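Local atomic coordinates of pollen receptor-like kinase 3 (Arabidopsis thaliana, PDB entry 5WLS), a protein that probably serves as a receptor-like serine/threonine kinase of pollen, its leucine-rich-repeat extracellular domain resembling that of SERK co-receptors. Residues V5-R9 and S20-G24; T25-N29 and G40-S44; L68-R72 and G90-L95. All coordinates share one frame. Residue numbers count along the deposited sequence, not the author numbering.

Overall arrangement
From the N terminus, interaction 1 closes the ten residues between 5-9 and 20-24, bringing helix 3-9 against the loop that follows. Interaction 2 starts at Thr25 and joins the next part of this loop, 25-29, to 40-44 at the start of strand 42-47, closing a segment that contains strand 35-38. Interaction 3 closes a loop of 17 residues to pair strands 70-72 and 93-95 of successive repeats. The three lie in series, so none is nested in another and none cross. Interactions 2 and 3 meet: Ser44 O lies 2.6 Å from Arg69 N and 3.0 Å from Thr70 N, both probable hydrogen bonds. The N-terminal cap is thereby continuous with the solenoid sheet.

Interaction 1: V5-R9 and S20-G24; sequences VRFKR and SWRTG
This contact belongs to the N-terminal capping domain of a plant leucine-rich-repeat solenoid, where Trp21 packs against the last turn of helix 3-9. Residues 5-9 are helical, as the 2.9 Å hydrogen bond from Arg9 N to Val5 O confirms. Residues 20-24 form an irregular loop entered through a cis peptide bond before Ser20. The backbones are closest at Arg6 and Trp21, whose CA atoms lie 6.5 Å apart, and 335 Å² is buried without a hydrogen bond between the segments. Trp21 takes chi1 -72° and chi2 12°, which points the indole at the helix. Val5, in the t rotamer, brings CG1 to 3.3 Å from Trp21 CE3. One turn later Arg9 (chi1 t, chi2 140°, chi3 m) sits over a face of the indole with its guanidinium edge toward it, NE 3.3 Å from Trp21 CE3; Arg9 CZ lies 4.2 Å from the centroid of the Trp21 six-membered ring and 13° off its normal, a cation-pi interaction. Asp17 O accepts a hydrogen bond from Arg9 NH1 and Phe33 O one from Trp21 NE1, while Trp32 stacks with the Trp21 ring, so both side chains are also fixed from outside the pair. Arg6, chi1 t, reaches along the loop on the exposed margin. Its CG lies 3.7 Å from Trp21 O, and its CD 3.3 Å from Thr23 OG1.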
ATOM      1  N   VAL A   5      12.874  15.769   1.007  1.00 69.19           N
ATOM      2  CA  VAL A   5      12.793  14.976  -0.209  1.00 67.45           C
ATOM      3  C   VAL A   5      14.171  14.461  -0.609  1.00 68.66           C
ATOM      4  O   VAL A   5      14.306  13.325  -1.084  1.00 71.66           O
ATOM      5  CB  VAL A   5      12.120  15.816  -1.306  1.00 67.42           C
ATOM      6  CG1 VAL A   5      12.047  15.069  -2.595  1.00 67.90           C
ATOM      7  CG2 VAL A   5      10.724  16.196  -0.854  1.00 70.12           C
ATOM      8  N   ARG A   6      15.228  15.259  -0.397  1.00 65.93           N
ATOM      9  CA  ARG A   6      16.516  14.682  -0.764  1.00 70.57           C
ATOM     10  C   ARG A   6      17.196  13.975   0.408  1.00 64.94           C
ATOM     11  O   ARG A   6      18.175  13.257   0.191  1.00 64.93           O
ATOM     12  CB  ARG A   6      17.455  15.737  -1.354  1.00 77.89           C
ATOM     13  CG  ARG A   6      18.602  15.085  -2.133  1.00 84.87           C
ATOM     14  CD  ARG A   6      19.972  15.650  -1.843  1.00 90.46           C
ATOM     15  NE  ARG A   6      20.919  15.334  -2.912  1.00 97.38           N
ATOM     16  CZ  ARG A   6      22.240  15.310  -2.755  1.00102.57           C
ATOM     17  NH1 ARG A   6      22.772  15.584  -1.574  1.00103.40           N
ATOM     18  NH2 ARG A   6      23.029  15.012  -3.781  1.00104.13           N
ATOM     19  N   PHE A   7      16.657  14.095   1.625  1.00 58.67           N
ATOM     20  CA  PHE A   7      16.914  13.076   2.641  1.00 63.88           C
ATOM     21  C   PHE A   7      16.421  11.734   2.142  1.00 66.17           C
ATOM     22  O   PHE A   7      17.130  10.726   2.211  1.00 65.29           O
ATOM     23  CB  PHE A   7      16.202  13.399   3.965  1.00 72.94           C
ATOM     24  CG  PHE A   7      16.712  14.612   4.695  1.00 81.48           C
ATOM     25  CD1 PHE A   7      17.905  15.228   4.350  1.00 90.22           C
ATOM     26  CD2 PHE A   7      15.988  15.118   5.764  1.00 77.01           C
ATOM     27  CE1 PHE A   7      18.336  16.344   5.044  1.00 94.66           C
ATOM     28  CE2 PHE A   7      16.422  16.224   6.463  1.00 84.15           C
ATOM     29  CZ  PHE A   7      17.599  16.837   6.103  1.00 94.47           C
ATOM     30  N   LYS A   8      15.194  11.718   1.617  1.00 63.54           N
ATOM     31  CA  LYS A   8      14.568  10.472   1.207  1.00 55.47           C
ATOM     32  C   LYS A   8      15.260   9.884  -0.016  1.00 56.14           C
ATOM     33  O   LYS A   8      15.400   8.660  -0.128  1.00 54.14           O
ATOM     34  CB  LYS A   8      13.085  10.712   0.929  1.00 50.21           C
ATOM     35  CG  LYS A   8      12.261   9.452   0.811  1.00 51.65           C
ATOM     36  CD  LYS A   8      12.000   9.123  -0.644  1.00 53.79           C
ATOM     37  CE  LYS A   8      11.093   7.920  -0.778  1.00 61.36           C
ATOM     38  NZ  LYS A   8      10.884   7.565  -2.205  1.00 66.01           N
ATOM     39  N   ARG A   9      15.702  10.734  -0.942  1.00 57.72           N
ATOM     40  CA  ARG A   9      16.452  10.226  -2.086  1.00 60.74           C
ATOM     41  C   ARG A   9      17.778   9.595  -1.679  1.00 67.28           C
ATOM     42  O   ARG A   9      18.239   8.656  -2.342  1.00 70.34           O
ATOM     43  CB  ARG A   9      16.703  11.356  -3.080  1.00 64.93           C
ATOM     44  CG  ARG A   9      17.609  10.967  -4.209  1.00 76.21           C
ATOM     45  CD  ARG A   9      17.129  11.540  -5.510  1.00 93.23           C
ATOM     46  NE  ARG A   9      15.866  10.976  -5.979  1.00 96.50           N
ATOM     47  CZ  ARG A   9      15.759  10.188  -7.042  1.00 89.67           C
ATOM     48  NH1 ARG A   9      16.842   9.823  -7.704  1.00 95.55           N
ATOM     49  NH2 ARG A   9      14.576   9.733  -7.420  1.00 85.06           N
ATOM     50  N   SER A  20      17.317  15.882 -11.825  1.00111.08           N
ATOM     51  CA  SER A  20      17.701  15.724 -10.427  1.00 97.48           C
ATOM     52  C   SER A  20      16.764  16.316  -9.397  1.00 81.58           C
ATOM     53  O   SER A  20      15.909  17.152  -9.685  1.00 74.37           O
ATOM     54  CB  SER A  20      19.083  16.334 -10.170  1.00100.17           C
ATOM     55  OG  SER A  20      19.329  16.413  -8.773  1.00 97.51           O
ATOM     56  N   TRP A  21      16.990  15.878  -8.164  1.00 80.59           N
ATOM     57  CA  TRP A  21      16.313  16.410  -6.988  1.00 78.71           C
ATOM     58  C   TRP A  21      17.285  17.324  -6.246  1.00 82.56           C
ATOM     59  O   TRP A  21      17.691  17.085  -5.106  1.00 83.62           O
ATOM     60  CB  TRP A  21      15.809  15.270  -6.102  1.00 79.83           C
ATOM     61  CG  TRP A  21      14.618  14.525  -6.667  1.00 79.27           C
ATOM     62  CD1 TRP A  21      14.125  14.606  -7.938  1.00 83.04           C
ATOM     63  CD2 TRP A  21      13.753  13.619  -5.962  1.00 66.60           C
ATOM     64  NE1 TRP A  21      13.021  13.796  -8.073  1.00 68.24           N
ATOM     65  CE2 TRP A  21      12.772  13.181  -6.875  1.00 62.46           C
ATOM     66  CE3 TRP A  21      13.724  13.126  -4.656  1.00 62.11           C
ATOM     67  CZ2 TRP A  21      11.769  12.280  -6.519  1.00 58.32           C
ATOM     68  CZ3 TRP A  21      12.722  12.231  -4.303  1.00 61.20           C
ATOM     69  CH2 TRP A  21      11.761  11.819  -5.230  1.00 52.18           C
ATOM     70  N   ARG A  22      17.664  18.387  -6.954  1.00 79.88           N
ATOM     71  CA  ARG A  22      18.699  19.295  -6.483  1.00 71.66           C
ATOM     72  C   ARG A  22      18.254  20.001  -5.212  1.00 72.54           C
ATOM     73  O   ARG A  22      17.148  20.542  -5.142  1.00 71.89           O
ATOM     74  CB  ARG A  22      19.037  20.314  -7.573  1.00 73.77           C
ATOM     75  N   THR A  23      19.134  19.994  -4.208  1.00 76.23           N
ATOM     76  CA  THR A  23      18.784  20.460  -2.872  1.00 85.11           C
ATOM     77  C   THR A  23      18.466  21.950  -2.822  1.00 86.24           C
ATOM     78  O   THR A  23      17.828  22.400  -1.864  1.00 87.78           O
ATOM     79  CB  THR A  23      19.926  20.140  -1.905  1.00 88.45           C
ATOM     80  OG1 THR A  23      20.485  18.862  -2.235  1.00 95.95           O
ATOM     81  CG2 THR A  23      19.427  20.104  -0.467  1.00 83.94           C
ATOM     82  N   GLY A  24      18.877  22.725  -3.821  1.00 76.75           N
ATOM     83  CA  GLY A  24      18.619  24.150  -3.787  1.00 79.13           C
ATOM     84  C   GLY A  24      17.583  24.631  -4.783  1.00 77.67           C
ATOM     85  O   GLY A  24      17.582  25.806  -5.161  1.00 84.97           O
TER

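Interaction 2: T25-N29 and G40-S44; sequences TDPCN and GQTVS
Residues 25-29 form a loop that folds into a type I beta turn from Asp26 to Asn29, with phi/psi of -74/-8° at Pro27 and -103/9° at Cys28; its Asn29 N to Asp26 O hydrogen bond is weak at 3.3 Å. In 40-44 the chain leaves a turn through Gly40 at positive phi (67/14°), a conformation that favours glycine. It passes Gln41 at -120/-53° and becomes extended at Thr42 (-123/151°), where strand 42-47 begins. The segments approach most closely at Cys28 and Gly40, with CA atoms 5.7 Å apart. No hydrogen bond crosses between them, so the 199 Å² interface rests on van der Waals contact. Asp26, chi1 t, turns its carboxylate back to its own turn, where OD2 receives a weak 3.1 Å hydrogen bond from Cys28 N, as in an Asx turn. Cys28 has the largest share of the buried area, 78 Å². With chi1 at -52° (m), its SG reaches 3.3 Å from Gln41 O, 3.8 Å from Thr42 C and 4.1 Å from Val43 CG2, while its CB lies 3.8 Å from Gly40 O. Next to it, Pro27 CG rests 3.7 Å from Val43 CG2, Val43 holding the t rotamer. Pro27 also touches Trp32, and Val43 touches Ile35 and Cys37. The disulfide from Cys28 to Cys37 on the antiparallel strand 35-38 ties the turn covalently to the hairpin beside the start of strand 42-47. A disulfide joining a loop to the first hairpin in this way is characteristic of the N-terminal cap of plant leucine-rich-repeat receptors.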
ATOM      1  N   THR A  25      16.692  23.740  -5.213  1.00 69.04           N
ATOM      2  CA  THR A  25      15.668  24.069  -6.195  1.00 64.13           C
ATOM      3  C   THR A  25      14.303  23.613  -5.700  1.00 68.57           C
ATOM      4  O   THR A  25      14.190  22.648  -4.939  1.00 68.60           O
ATOM      5  CB  THR A  25      15.962  23.427  -7.563  1.00 61.91           C
ATOM      6  OG1 THR A  25      15.907  21.999  -7.445  1.00 61.36           O
ATOM      7  CG2 THR A  25      17.337  23.840  -8.068  1.00 61.59           C
ATOM      8  N   ASP A  26      13.266  24.317  -6.145  1.00 67.96           N
ATOM      9  CA  ASP A  26      11.904  24.039  -5.697  1.00 68.61           C
ATOM     10  C   ASP A  26      11.372  22.795  -6.401  1.00 62.87           C
ATOM     11  O   ASP A  26      11.455  22.701  -7.630  1.00 67.02           O
ATOM     12  CB  ASP A  26      10.998  25.236  -5.970  1.00 75.69           C
ATOM     13  CG  ASP A  26       9.528  24.889  -5.878  1.00 87.53           C
ATOM     14  OD1 ASP A  26       9.054  24.607  -4.758  1.00 91.06           O
ATOM     15  OD2 ASP A  26       8.847  24.898  -6.924  1.00 93.18           O
ATOM     16  N   PRO A  27      10.814  21.827  -5.663  1.00 66.45           N
ATOM     17  CA  PRO A  27      10.394  20.564  -6.289  1.00 63.22           C
ATOM     18  C   PRO A  27       9.126  20.666  -7.120  1.00 65.40           C
ATOM     19  O   PRO A  27       8.788  19.690  -7.797  1.00 58.65           O
ATOM     20  CB  PRO A  27      10.195  19.630  -5.089  1.00 57.06           C
ATOM     21  CG  PRO A  27       9.832  20.547  -3.975  1.00 59.55           C
ATOM     22  CD  PRO A  27      10.612  21.815  -4.205  1.00 66.27           C
ATOM     23  N   CYS A  28       8.418  21.793  -7.104  1.00 74.21           N
ATOM     24  CA  CYS A  28       7.233  21.979  -7.930  1.00 65.68           C
ATOM     25  C   CYS A  28       7.483  22.854  -9.151  1.00 64.02           C
ATOM     26  O   CYS A  28       6.532  23.179  -9.866  1.00 72.56           O
ATOM     27  CB  CYS A  28       6.066  22.542  -7.101  1.00 65.79           C
ATOM     28  SG  CYS A  28       5.690  21.620  -5.614  1.00 70.04           S
ATOM     29  N   ASN A  29       8.741  23.198  -9.441  1.00 57.41           N
ATOM     30  CA  ASN A  29       9.047  23.952 -10.649  1.00 66.81           C
ATOM     31  C   ASN A  29       8.724  23.179 -11.926  1.00 74.43           C
ATOM     32  O   ASN A  29       8.700  23.779 -13.007  1.00 81.68           O
ATOM     33  CB  ASN A  29      10.525  24.355 -10.647  1.00 67.47           C
ATOM     34  CG  ASN A  29      11.465  23.161 -10.644  1.00 67.44           C
ATOM     35  OD1 ASN A  29      11.046  22.005 -10.751  1.00 69.77           O
ATOM     36  ND2 ASN A  29      12.755  23.441 -10.533  1.00 61.81           N
ATOM     37  N   GLY A  40       0.728  23.768  -7.870  1.00 80.61           N
ATOM     38  CA  GLY A  40       2.001  24.278  -8.287  1.00 74.26           C
ATOM     39  C   GLY A  40       2.819  24.825  -7.159  1.00 77.40           C
ATOM     40  O   GLY A  40       3.792  25.535  -7.404  1.00 82.39           O
ATOM     41  N   GLN A  41       2.436  24.535  -5.918  1.00 77.73           N
ATOM     42  CA  GLN A  41       3.095  25.092  -4.745  1.00 78.44           C
ATOM     43  C   GLN A  41       3.680  24.005  -3.857  1.00 73.65           C
ATOM     44  O   GLN A  41       4.869  24.068  -3.520  1.00 77.29           O
ATOM     45  CB  GLN A  41       2.152  26.005  -3.937  1.00 80.42           C
ATOM     46  CG  GLN A  41       0.956  25.337  -3.303  1.00 84.88           C
ATOM     47  CD  GLN A  41      -0.232  26.256  -3.196  1.00 93.82           C
ATOM     48  OE1 GLN A  41      -0.152  27.435  -3.540  1.00 99.28           O
ATOM     49  NE2 GLN A  41      -1.345  25.725  -2.705  1.00 91.45           N
ATOM     50  N   THR A  42       2.886  23.014  -3.448  1.00 70.34           N
ATOM     51  CA  THR A  42       3.307  22.127  -2.370  1.00 64.37           C
ATOM     52  C   THR A  42       3.300  20.673  -2.827  1.00 65.38           C
ATOM     53  O   THR A  42       2.544  20.291  -3.714  1.00 65.67           O
ATOM     54  CB  THR A  42       2.415  22.296  -1.133  1.00 64.60           C
ATOM     55  OG1 THR A  42       2.909  21.480  -0.063  1.00 72.27           O
ATOM     56  CG2 THR A  42       0.977  21.915  -1.446  1.00 64.73           C
ATOM     57  N   VAL A  43       4.166  19.863  -2.224  1.00 60.25           N
ATOM     58  CA  VAL A  43       4.336  18.479  -2.653  1.00 54.08           C
ATOM     59  C   VAL A  43       3.196  17.631  -2.101  1.00 56.25           C
ATOM     60  O   VAL A  43       2.890  17.681  -0.904  1.00 60.35           O
ATOM     61  CB  VAL A  43       5.703  17.938  -2.208  1.00 51.86           C
ATOM     62  CG1 VAL A  43       5.776  16.433  -2.422  1.00 49.69           C
ATOM     63  CG2 VAL A  43       6.817  18.639  -2.969  1.00 47.88           C
ATOM     64  N   SER A  44       2.564  16.845  -2.978  1.00 53.54           N
ATOM     65  CA  SER A  44       1.419  16.014  -2.617  1.00 51.01           C
ATOM     66  C   SER A  44       1.576  14.540  -2.977  1.00 51.22           C
ATOM     67  O   SER A  44       0.822  13.707  -2.445  1.00 53.34           O
ATOM     68  CB  SER A  44       0.143  16.549  -3.284  1.00 47.84           C
ATOM     69  OG  SER A  44       0.294  16.602  -4.691  1.00 48.95           O
TER

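Interaction 3: L68-R72 and G90-L95; sequences LRTIR and GLKSLL
Leu68 begins the first segment, its O accepting a weak 3.4 Å hydrogen bond from Arg69 NH1. Arg69, at phi/psi -125/-21°, turns the chain into strand 70-72. Its side chain (chi1 m, chi2 -95°) runs beside Gly90, with CD 3.1 Å from Gly90 O; a CB on Gly90 would clash with Arg69 NH1. Arg69 O accepts two hydrogen bonds, from Lys92 N (2.7 Å, 169°) and Ser93 N (3.3 Å, 146°). Thr70, chi1 p, bridges to Ser93 with CA atoms 4.7 Å apart and Thr70 CG2 3.6 Å from Ser93 CB. These are parallel strands of successive leucine-rich repeats: a 23-residue offset between paired positions (Thr70 with Ser93, Ile71 with Leu94, Arg72 with Leu95), axes 4.8 Å apart and an angle of 8° place equivalent LxxLxL positions side by side in the solenoid sheet. Ile71 continues the ladder, its N donating a 2.9 Å hydrogen bond to Ser93 O and its O receiving one of 2.9 Å from Leu95 N. Its side chain (m, t) points to the opposite face from Thr70, into the hydrophobic interior, where CD1 meets Leu91 CD1 at 3.8 Å. Arg72 returns to the face of Thr70, its CA 3.3 Å from Leu95 O in a CA-H...O contact. Extended through chi1 and chi2 (both t), it places one guanidinium face against Leu95 CD2, while NE forms a salt bridge with Asp74.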
ATOM      1  N   LEU A  68       1.400  15.782   1.671  1.00 62.98           N
ATOM      2  CA  LEU A  68       1.640  14.584   0.885  1.00 57.19           C
ATOM      3  C   LEU A  68       0.461  13.637   1.044  1.00 55.66           C
ATOM      4  O   LEU A  68       0.035  13.328   2.162  1.00 56.78           O
ATOM      5  CB  LEU A  68       2.943  13.913   1.315  1.00 55.38           C
ATOM      6  CG  LEU A  68       3.259  12.603   0.601  1.00 53.27           C
ATOM      7  CD1 LEU A  68       3.616  12.898  -0.836  1.00 44.25           C
ATOM      8  CD2 LEU A  68       4.437  11.905   1.265  1.00 60.36           C
ATOM      9  N   ARG A  69      -0.071  13.187  -0.085  1.00 46.90           N
ATOM     10  CA  ARG A  69      -1.251  12.342  -0.100  1.00 40.40           C
ATOM     11  C   ARG A  69      -1.056  11.035  -0.838  1.00 44.46           C
ATOM     12  O   ARG A  69      -1.817  10.093  -0.582  1.00 42.77           O
ATOM     13  CB  ARG A  69      -2.435  13.082  -0.742  1.00 46.54           C
ATOM     14  CG  ARG A  69      -2.787  14.420  -0.110  1.00 65.49           C
ATOM     15  CD  ARG A  69      -3.897  14.249   0.909  1.00 78.03           C
ATOM     16  NE  ARG A  69      -4.250  15.497   1.577  1.00 90.68           N
ATOM     17  CZ  ARG A  69      -3.601  15.994   2.625  1.00 97.54           C
ATOM     18  NH1 ARG A  69      -2.557  15.349   3.128  1.00 95.77           N
ATOM     19  NH2 ARG A  69      -3.997  17.136   3.170  1.00100.82           N
ATOM     20  N   THR A  70      -0.076  10.929  -1.734  1.00 37.54           N
ATOM     21  CA  THR A  70       0.064   9.713  -2.524  1.00 40.80           C
ATOM     22  C   THR A  70       1.523   9.295  -2.594  1.00 46.21           C
ATOM     23  O   THR A  70       2.404  10.121  -2.857  1.00 41.78           O
ATOM     24  CB  THR A  70      -0.497   9.892  -3.943  1.00 40.88           C
ATOM     25  OG1 THR A  70       0.136  11.009  -4.576  1.00 42.88           O
ATOM     26  CG2 THR A  70      -2.002  10.125  -3.902  1.00 48.86           C
ATOM     27  N   ILE A  71       1.763   8.007  -2.360  1.00 35.68           N
ATOM     28  CA  ILE A  71       3.078   7.395  -2.493  1.00 45.01           C
ATOM     29  C   ILE A  71       2.945   6.206  -3.433  1.00 42.28           C
ATOM     30  O   ILE A  71       2.083   5.344  -3.229  1.00 46.15           O
ATOM     31  CB  ILE A  71       3.644   6.947  -1.131  1.00 44.78           C
ATOM     32  CG1 ILE A  71       3.993   8.162  -0.269  1.00 49.96           C
ATOM     33  CG2 ILE A  71       4.864   6.051  -1.324  1.00 41.19           C
ATOM     34  CD1 ILE A  71       4.240   7.830   1.186  1.00 54.41           C
ATOM     35  N   ARG A  72       3.797   6.160  -4.459  1.00 35.47           N
ATOM     36  CA  ARG A  72       3.798   5.072  -5.436  1.00 45.14           C
ATOM     37  C   ARG A  72       5.252   4.713  -5.731  1.00 44.86           C
ATOM     38  O   ARG A  72       5.953   5.442  -6.442  1.00 45.61           O
ATOM     39  CB  ARG A  72       3.036   5.454  -6.700  1.00 45.45           C
ATOM     40  CG  ARG A  72       3.320   4.563  -7.902  1.00 48.25           C
ATOM     41  CD  ARG A  72       2.453   4.937  -9.093  1.00 35.78           C
ATOM     42  NE  ARG A  72       2.123   3.777  -9.917  1.00 47.98           N
ATOM     43  CZ  ARG A  72       1.214   3.782 -10.886  1.00 53.01           C
ATOM     44  NH1 ARG A  72       0.538   4.889 -11.152  1.00 53.03           N
ATOM     45  NH2 ARG A  72       0.982   2.683 -11.591  1.00 50.45           N
ATOM     46  N   GLY A  90      -2.587  12.227   6.249  1.00 54.43           N
ATOM     47  CA  GLY A  90      -3.436  12.494   5.104  1.00 55.37           C
ATOM     48  C   GLY A  90      -3.212  11.559   3.937  1.00 60.16           C
ATOM     49  O   GLY A  90      -3.604  11.876   2.812  1.00 66.54           O
ATOM     50  N   LEU A  91      -2.581  10.413   4.171  1.00 52.17           N
ATOM     51  CA  LEU A  91      -2.239   9.547   3.054  1.00 44.01           C
ATOM     52  C   LEU A  91      -3.504   8.929   2.478  1.00 45.01           C
ATOM     53  O   LEU A  91      -4.346   8.404   3.214  1.00 42.05           O
ATOM     54  CB  LEU A  91      -1.266   8.457   3.502  1.00 47.76           C
ATOM     55  CG  LEU A  91      -0.581   7.687   2.374  1.00 52.53           C
ATOM     56  CD1 LEU A  91       0.550   8.516   1.797  1.00 50.35           C
ATOM     57  CD2 LEU A  91      -0.026   6.372   2.893  1.00 60.03           C
ATOM     58  N   LYS A  92      -3.643   9.011   1.156  1.00 40.38           N
ATOM     59  CA  LYS A  92      -4.801   8.476   0.458  1.00 45.35           C
ATOM     60  C   LYS A  92      -4.472   7.265  -0.398  1.00 49.36           C
ATOM     61  O   LYS A  92      -5.341   6.415  -0.601  1.00 43.75           O
ATOM     62  CB  LYS A  92      -5.457   9.548  -0.428  1.00 48.38           C
ATOM     63  CG  LYS A  92      -5.898  10.813   0.311  1.00 57.99           C
ATOM     64  CD  LYS A  92      -6.642  11.789  -0.607  1.00 61.08           C
ATOM     65  CE  LYS A  92      -5.898  12.101  -1.893  1.00 70.94           C
ATOM     66  NZ  LYS A  92      -6.695  13.028  -2.751  1.00 73.08           N
ATOM     67  N   SER A  93      -3.240   7.167  -0.895  1.00 49.83           N
ATOM     68  CA  SER A  93      -2.864   6.151  -1.869  1.00 47.66           C
ATOM     69  C   SER A  93      -1.486   5.611  -1.521  1.00 42.57           C
ATOM     70  O   SER A  93      -0.501   6.358  -1.530  1.00 35.30           O
ATOM     71  CB  SER A  93      -2.875   6.728  -3.285  1.00 51.24           C
ATOM     72  OG  SER A  93      -2.271   5.843  -4.208  1.00 57.26           O
ATOM     73  N   LEU A  94      -1.422   4.316  -1.221  1.00 34.87           N
ATOM     74  CA  LEU A  94      -0.185   3.625  -0.861  1.00 33.34           C
ATOM     75  C   LEU A  94       0.036   2.497  -1.866  1.00 43.53           C
ATOM     76  O   LEU A  94      -0.556   1.419  -1.744  1.00 32.76           O
ATOM     77  CB  LEU A  94      -0.248   3.093   0.569  1.00 33.98           C
ATOM     78  CG  LEU A  94       0.992   2.340   1.051  1.00 41.52           C
ATOM     79  CD1 LEU A  94       2.225   3.222   0.944  1.00 40.46           C
ATOM     80  CD2 LEU A  94       0.796   1.881   2.486  1.00 35.17           C
ATOM     81  N   LEU A  95       0.881   2.754  -2.860  1.00 42.38           N
ATOM     82  CA  LEU A  95       1.140   1.826  -3.951  1.00 42.50           C
ATOM     83  C   LEU A  95       2.582   1.349  -3.846  1.00 36.81           C
ATOM     84  O   LEU A  95       3.520   2.108  -4.118  1.00 37.32           O
ATOM     85  CB  LEU A  95       0.875   2.485  -5.300  1.00 42.26           C
ATOM     86  CG  LEU A  95      -0.535   2.322  -5.877  1.00 48.41           C
ATOM     87  CD1 LEU A  95      -1.607   2.790  -4.903  1.00 48.85           C
ATOM     88  CD2 LEU A  95      -0.648   3.066  -7.195  1.00 55.12           C
TER